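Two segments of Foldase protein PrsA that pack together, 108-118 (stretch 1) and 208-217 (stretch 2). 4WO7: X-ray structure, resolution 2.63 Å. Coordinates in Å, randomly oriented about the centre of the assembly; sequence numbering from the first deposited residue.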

# COMPACT_ATOMS: atom_id res chain seq x y z
N ASP A 108 -22.75 20.11 2.15
CA ASP A 108 -22.22 18.90 1.53
C ASP A 108 -23.10 18.47 0.34
O ASP A 108 -22.58 17.93 -0.64
CB ASP A 108 -22.12 17.77 2.55
CG ASP A 108 -21.15 18.09 3.68
OD1 ASP A 108 -20.23 18.91 3.46
OD2 ASP A 108 -21.30 17.51 4.78
N ILE A 109 -24.41 18.68 0.44
CA ILE A 109 -25.32 18.24 -0.62
C ILE A 109 -25.26 19.16 -1.83
O ILE A 109 -25.20 18.70 -2.97
CB ILE A 109 -26.79 18.19 -0.16
CG1 ILE A 109 -26.96 17.35 1.11
CG2 ILE A 109 -27.68 17.63 -1.28
CD1 ILE A 109 -28.30 17.56 1.78
N LYS A 110 -25.28 20.47 -1.57
CA LYS A 110 -25.24 21.44 -2.65
C LYS A 110 -23.86 21.36 -3.29
O LYS A 110 -23.70 21.56 -4.49
CB LYS A 110 -25.54 22.85 -2.16
CG LYS A 110 -26.00 23.80 -3.27
CD LYS A 110 -26.49 25.13 -2.73
CE LYS A 110 -25.41 26.20 -2.77
NZ LYS A 110 -25.24 26.79 -4.13
N GLU A 111 -22.87 21.05 -2.45
CA GLU A 111 -21.50 20.85 -2.90
C GLU A 111 -21.37 19.63 -3.80
O GLU A 111 -20.50 19.58 -4.67
CB GLU A 111 -20.57 20.67 -1.71
CG GLU A 111 -19.14 20.33 -2.08
CD GLU A 111 -18.25 20.21 -0.86
OE1 GLU A 111 -17.04 19.93 -1.04
OE2 GLU A 111 -18.75 20.38 0.27
N TYR A 112 -22.17 18.61 -3.52
CA TYR A 112 -22.18 17.41 -4.35
C TYR A 112 -22.95 17.68 -5.65
O TYR A 112 -22.56 17.20 -6.72
CB TYR A 112 -22.78 16.22 -3.61
CG TYR A 112 -22.68 14.92 -4.37
CD1 TYR A 112 -21.51 14.17 -4.36
CD2 TYR A 112 -23.75 14.45 -5.12
CE1 TYR A 112 -21.41 12.98 -5.06
CE2 TYR A 112 -23.65 13.26 -5.83
CZ TYR A 112 -22.49 12.53 -5.80
OH TYR A 112 -22.40 11.35 -6.51
N TRP A 113 -24.04 18.42 -5.53
CA TRP A 113 -24.86 18.78 -6.68
C TRP A 113 -24.00 19.53 -7.70
O TRP A 113 -23.94 19.15 -8.87
CB TRP A 113 -26.04 19.64 -6.22
CG TRP A 113 -27.03 20.03 -7.27
CD1 TRP A 113 -28.08 19.29 -7.73
CD2 TRP A 113 -27.07 21.27 -7.99
NE1 TRP A 113 -28.77 19.99 -8.69
CE2 TRP A 113 -28.16 21.21 -8.87
CE3 TRP A 113 -26.27 22.42 -7.98
CZ2 TRP A 113 -28.49 22.25 -9.73
CZ3 TRP A 113 -26.60 23.46 -8.84
CH2 TRP A 113 -27.70 23.36 -9.70
N GLU A 114 -23.34 20.59 -7.25
CA GLU A 114 -22.37 21.30 -8.08
C GLU A 114 -21.10 20.45 -8.12
O GLU A 114 -20.38 20.34 -7.13
CB GLU A 114 -22.12 22.71 -7.54
CG GLU A 114 -21.42 22.75 -6.20
CD GLU A 114 -21.73 24.02 -5.41
OE1 GLU A 114 -22.44 24.90 -5.94
OE2 GLU A 114 -21.26 24.12 -4.26
N GLY A 115 -20.82 19.86 -9.27
CA GLY A 115 -19.75 18.88 -9.39
C GLY A 115 -20.37 17.71 -10.12
O GLY A 115 -19.68 16.86 -10.68
N LEU A 116 -21.70 17.67 -10.08
CA LEU A 116 -22.51 16.79 -10.91
C LEU A 116 -22.86 17.50 -12.24
O LEU A 116 -23.58 16.97 -13.08
CB LEU A 116 -23.77 16.37 -10.14
CG LEU A 116 -24.01 14.88 -9.83
CD1 LEU A 116 -22.76 14.14 -9.34
CD2 LEU A 116 -25.13 14.74 -8.79
N LYS A 117 -22.38 18.74 -12.38
CA LYS A 117 -22.60 19.57 -13.58
C LYS A 117 -21.98 19.00 -14.85
O LYS A 117 -20.78 18.74 -14.92
CB LYS A 117 -22.10 20.99 -13.35
CG LYS A 117 -22.48 22.00 -14.44
CD LYS A 117 -21.85 23.38 -14.17
CE LYS A 117 -22.11 24.39 -15.29
NZ LYS A 117 -23.55 24.75 -15.41
N GLY A 118 -22.83 18.83 -15.85
CA GLY A 118 -22.43 18.30 -17.13
C GLY A 118 -22.18 16.81 -17.05
O GLY A 118 -21.58 16.23 -17.95
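Stretch 2, residues 208-217: ERGKYDDMKK

Stretch 2 runs antiparallel to stretch 1, pairing Arg209 with Leu116, Tyr212 with Trp113 and Lys216 with Ile109 at CA–CA separations of 6.9, 6.9 and 7.0 Å. Stretch 1 is helical through Trp113 and then unwinds, whereas stretch 2 is irregular from Arg209 to Met215 and enters a helix at Lys216. Together the two segments bury 594 Å², most of it contributed by Arg209, Tyr212 and Trp113.

The indole of Trp113 (chi1 -177°, t) is held between the other two. Over one face lies the guanidinium of Arg209, its CZ 3.9 Å from the centroid of the five-membered ring of Trp113 and 16° off the ring normal, a cation-pi arrangement. The model is too tight here: Arg209 NH2 approaches Trp113 O to 2.2 Å, so the exact placement of this group should be read with caution. Over the opposite face, Tyr212 CB stands 3.5 Å from the same Trp113 centroid, and the Tyr212 ring turns its edge toward the indole, with planes at 85°. Trp113 NE1 also donates a weak hydrogen bond to Gly210 O (3.1 Å, 128° at the hydrogen), tying the indole to the backbone of stretch 2.

From there the Tyr212 ring reaches back along the helix, where its CE2 lies 3.7 Å from Ile109 CG2 and 3.5 Å from Lys110 CA. Its hydroxyl is engaged within stretch 2, Lys216 NZ donating to Tyr212 OH at 3.0 Å. Beyond the helix end, Arg209 CG packs 3.1 Å from Leu116 O. Met215, a selenomethionine, bridges Leu116 and Trp113, its CE 3.9 Å from Leu116 CD2 and its SE 4.3 Å from Trp113 CD1, near the plane of the indole; Met215 SE is modelled too close to Arg209 O, at 2.8 Å, so its position is less sure.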

# COMPACT_ATOMS: atom_id res chain seq x y z
N GLU A 208 -30.56 12.00 -16.31
CA GLU A 208 -29.94 13.29 -16.45
C GLU A 208 -29.88 13.91 -15.07
O GLU A 208 -30.53 13.46 -14.13
CB GLU A 208 -30.68 14.23 -17.40
CG GLU A 208 -30.49 13.95 -18.87
CD GLU A 208 -31.28 14.91 -19.71
OE1 GLU A 208 -32.00 15.75 -19.13
OE2 GLU A 208 -31.17 14.85 -20.95
N ARG A 209 -29.05 14.92 -15.00
CA ARG A 209 -28.71 15.60 -13.78
C ARG A 209 -29.66 16.61 -13.12
O ARG A 209 -29.58 16.80 -11.93
CB ARG A 209 -27.41 16.32 -14.07
CG ARG A 209 -26.71 16.80 -12.87
CD ARG A 209 -26.66 18.29 -12.91
NE ARG A 209 -26.45 18.78 -11.57
CZ ARG A 209 -25.66 19.80 -11.27
NH1 ARG A 209 -25.00 20.47 -12.20
NH2 ARG A 209 -25.54 20.14 -10.01
N GLY A 210 -30.53 17.25 -13.88
CA GLY A 210 -31.00 18.59 -13.54
C GLY A 210 -30.97 19.14 -12.11
O GLY A 210 -29.91 19.45 -11.56
N LYS A 211 -32.15 19.31 -11.54
CA LYS A 211 -32.39 20.30 -10.48
C LYS A 211 -32.14 19.95 -9.01
O LYS A 211 -32.44 18.85 -8.56
CB LYS A 211 -33.84 20.75 -10.62
CG LYS A 211 -34.00 22.23 -10.88
CD LYS A 211 -35.44 22.59 -11.18
CE LYS A 211 -35.56 23.32 -12.50
NZ LYS A 211 -36.93 23.84 -12.72
N TYR A 212 -31.62 20.92 -8.25
CA TYR A 212 -31.46 20.78 -6.79
C TYR A 212 -32.85 20.99 -6.20
O TYR A 212 -33.73 21.49 -6.89
CB TYR A 212 -30.45 21.81 -6.25
CG TYR A 212 -30.07 21.66 -4.79
CD1 TYR A 212 -30.80 22.30 -3.78
CD2 TYR A 212 -28.97 20.90 -4.42
CE1 TYR A 212 -30.43 22.16 -2.45
CE2 TYR A 212 -28.60 20.77 -3.10
CZ TYR A 212 -29.33 21.39 -2.12
OH TYR A 212 -28.95 21.25 -0.80
N ASP A 213 -33.04 20.62 -4.93
CA ASP A 213 -34.34 20.72 -4.25
C ASP A 213 -35.26 19.58 -4.72
O ASP A 213 -35.92 18.94 -3.90
CB ASP A 213 -35.00 22.08 -4.50
CG ASP A 213 -35.79 22.59 -3.31
OD1 ASP A 213 -36.23 21.76 -2.49
OD2 ASP A 213 -35.97 23.82 -3.19
N ASP A 214 -35.29 19.34 -6.02
CA ASP A 214 -35.98 18.18 -6.58
C ASP A 214 -35.16 16.95 -6.26
O ASP A 214 -35.67 15.89 -5.89
CB ASP A 214 -36.15 18.32 -8.10
CG ASP A 214 -37.55 18.73 -8.50
OD1 ASP A 214 -38.17 19.55 -7.78
OD2 ASP A 214 -38.04 18.23 -9.54
N MSE A 215 -33.85 17.12 -6.41
CA MSE A 215 -32.87 16.04 -6.38
C MSE A 215 -32.20 15.90 -5.03
O MSE A 215 -31.40 14.99 -4.80
CB MSE A 215 -31.82 16.32 -7.44
CG MSE A 215 -30.93 15.19 -7.79
SE MSE A 215 -30.08 15.81 -9.39
CE MSE A 215 -28.89 14.32 -9.75
N LYS A 216 -32.53 16.83 -4.13
CA LYS A 216 -31.86 16.97 -2.85
C LYS A 216 -31.74 15.67 -2.06
O LYS A 216 -30.64 15.29 -1.66
CB LYS A 216 -32.62 17.99 -2.01
CG LYS A 216 -31.91 18.43 -0.74
CD LYS A 216 -32.80 19.37 0.04
CE LYS A 216 -32.21 19.72 1.38
NZ LYS A 216 -31.05 20.64 1.24
N LYS A 217 -32.86 14.99 -1.84
CA LYS A 217 -32.86 13.84 -0.94
C LYS A 217 -32.06 12.65 -1.47
O LYS A 217 -31.43 11.95 -0.68
CB LYS A 217 -34.30 13.39 -0.66
CG LYS A 217 -35.20 14.47 -0.07
CD LYS A 217 -36.41 13.87 0.62
CE LYS A 217 -37.19 14.95 1.36
NZ LYS A 217 -38.36 14.41 2.12